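PDB 1UWW: endoglucanase from Bacillus akibai, which hydrolyses internal beta-1,4-glucosidic linkages of cellulose and related glucans, and is represented here by its family 28 carbohydrate-binding module, specific for non-crystalline cellulose. Local coordinates for residues A[42-45]-A[50-53]. Numbering follows the deposited sequence.
Sequences LTIE and SNAL. With CA (calcium ion), chain C.
Asn51 packs against Ile44 and also binds a calcium ion through its main chain. Its CB meets Ile44 CG2 at 3.7 Å, the two side chains crossing at about a right angle. Asn51 backbone O bonds the calcium at 2.3 Å. Ser50 OG holds the same ion at 2.4 Å. With OG anti to the backbone N (chi1 -174°), the hydroxyl reaches the ion that the Asn51 carbonyl also binds. Val21, Glu23, Asp184 and water 1 also bind this ion.

Glu45 and Ala52 form an antiparallel hydrogen-bonded pair. Glu45 N donates to Ala52 O at 2.9 Å, nearly straight (165°). The return bond, Ala52 N to Glu45 O, is 2.8 Å but more bent (138°). Ile44 and Leu53 are the next, non-hydrogen-bonded pair. These strands are the hairpin 43-47/50-58 of the beta-sandwich module, and 43-47 is an outermost strand of its sheet within the chain.

On the Ile44 face, Leu53 CD1 lies 4.1 Å from Ile44 CD1. Leu42 CD2 is also 4.1 Å from Leu53 CD1. Trp30 and Trp32 of strand 30-32 touch Leu53 and Leu42, respectively. On the Glu45 face, Phe182 packs on both Glu45 and Ala52. Thr43 OG1 donates to the anti lone pair of Glu45 OE2 at 2.7 Å, which restrains the carboxylate alongside its own strand.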
ATOM      1  N   LEU A  42       1.064  23.729  -9.719  1.00 19.67           N
ATOM      2  CA  LEU A  42       1.437  23.586  -8.312  1.00 20.07           C
ATOM      3  C   LEU A  42       1.661  24.987  -7.776  1.00 20.49           C
ATOM      4  O   LEU A  42       2.583  25.687  -8.216  1.00 20.88           O
ATOM      5  CB  LEU A  42       2.732  22.801  -8.167  1.00 20.95           C
ATOM      6  CG  LEU A  42       2.684  21.295  -8.278  1.00 21.81           C
ATOM      7  CD1 LEU A  42       4.074  20.708  -8.501  1.00 21.92           C
ATOM      8  CD2 LEU A  42       2.067  20.701  -7.028  1.00 21.66           C
ATOM      9  N   THR A  43       0.814  25.407  -6.860  1.00 19.30           N
ATOM     10  CA  THR A  43       0.889  26.747  -6.279  1.00 20.21           C
ATOM     11  C   THR A  43       0.885  26.692  -4.760  1.00 20.80           C
ATOM     12  O   THR A  43       0.630  25.647  -4.150  1.00 22.03           O
ATOM     13  CB  THR A  43      -0.263  27.638  -6.772  1.00 20.89           C
ATOM     14  OG1 THR A  43      -1.504  27.073  -6.369  1.00 22.70           O
ATOM     15  CG2 THR A  43      -0.277  27.736  -8.309  1.00 22.75           C
ATOM     16  N   ILE A  44       1.186  27.811  -4.137  1.00 20.81           N
ATOM     17  CA  ILE A  44       1.151  27.897  -2.700  1.00 20.52           C
ATOM     18  C   ILE A  44      -0.173  28.552  -2.288  1.00 21.19           C
ATOM     19  O   ILE A  44      -0.480  29.669  -2.720  1.00 21.95           O
ATOM     20  CB  ILE A  44       2.363  28.708  -2.173  1.00 20.56           C
ATOM     21  CG1 ILE A  44       3.714  28.106  -2.623  1.00 20.28           C
ATOM     22  CG2 ILE A  44       2.287  28.796  -0.640  1.00 21.02           C
ATOM     23  CD1 ILE A  44       3.845  26.616  -2.439  1.00 20.99           C
ATOM     24  N   GLU A  45      -0.962  27.867  -1.472  1.00 20.51           N
ATOM     25  CA  GLU A  45      -2.301  28.305  -1.091  1.00 20.88           C
ATOM     26  C   GLU A  45      -2.500  28.125   0.427  1.00 21.43           C
ATOM     27  O   GLU A  45      -1.908  27.247   1.054  1.00 20.98           O
ATOM     28  CB  GLU A  45      -3.374  27.535  -1.866  1.00 21.33           C
ATOM     29  CG  GLU A  45      -3.204  27.528  -3.380  1.00 22.37           C
ATOM     30  CD  GLU A  45      -3.433  28.871  -4.035  1.00 25.76           C
ATOM     31  OE1 GLU A  45      -4.001  29.790  -3.374  1.00 29.46           O
ATOM     32  OE2 GLU A  45      -3.005  28.983  -5.213  1.00 26.80           O
ATOM     33  N   SER A  50      -2.107  28.220   7.435  1.00 20.69           N
ATOM     34  CA  SER A  50      -0.719  28.197   7.019  1.00 20.69           C
ATOM     35  C   SER A  50      -0.674  28.029   5.511  1.00 20.62           C
ATOM     36  O   SER A  50      -1.619  27.540   4.915  1.00 22.74           O
ATOM     37  CB  SER A  50       0.017  27.055   7.717  1.00 20.82           C
ATOM     38  OG  SER A  50       1.422  27.076   7.449  1.00 20.15           O
ATOM     39  N   ASN A  51       0.426  28.397   4.899  1.00 19.84           N
ATOM     40  CA  ASN A  51       0.585  28.212   3.476  1.00 19.77           C
ATOM     41  C   ASN A  51       1.057  26.796   3.161  1.00 17.77           C
ATOM     42  O   ASN A  51       1.865  26.223   3.886  1.00 17.92           O
ATOM     43  CB  ASN A  51       1.556  29.240   2.917  1.00 20.38           C
ATOM     44  CG  ASN A  51       0.964  30.614   2.871  1.00 23.64           C
ATOM     45  OD1 ASN A  51      -0.143  30.825   2.341  1.00 27.19           O
ATOM     46  ND2 ASN A  51       1.675  31.565   3.448  1.00 26.33           N
ATOM     47  N   ALA A  52       0.549  26.249   2.061  1.00 18.27           N
ATOM     48  CA  ALA A  52       0.725  24.845   1.722  1.00 17.47           C
ATOM     49  C   ALA A  52       0.934  24.688   0.212  1.00 17.84           C
ATOM     50  O   ALA A  52       0.459  25.486  -0.574  1.00 18.60           O
ATOM     51  CB  ALA A  52      -0.488  24.096   2.156  1.00 18.04           C
ATOM     52  N   LEU A  53       1.640  23.644  -0.192  1.00 16.66           N
ATOM     53  CA  LEU A  53       1.779  23.250  -1.595  1.00 17.58           C
ATOM     54  C   LEU A  53       0.418  22.691  -2.051  1.00 17.77           C
ATOM     55  O   LEU A  53      -0.149  21.841  -1.382  1.00 18.36           O
ATOM     56  CB  LEU A  53       2.839  22.172  -1.708  1.00 17.40           C
ATOM     57  CG  LEU A  53       3.178  21.683  -3.117  1.00 18.41           C
ATOM     58  CD1 LEU A  53       3.842  22.771  -3.931  1.00 19.00           C
ATOM     59  CD2 LEU A  53       4.047  20.439  -3.049  1.00 18.94           C
TER
HETATM   60 CA    CA C1192       2.996  26.076   5.869  1.00 17.48          CA
HETATM   61  O   HOH W   1       4.081  25.559   7.889  1.00 19.16           O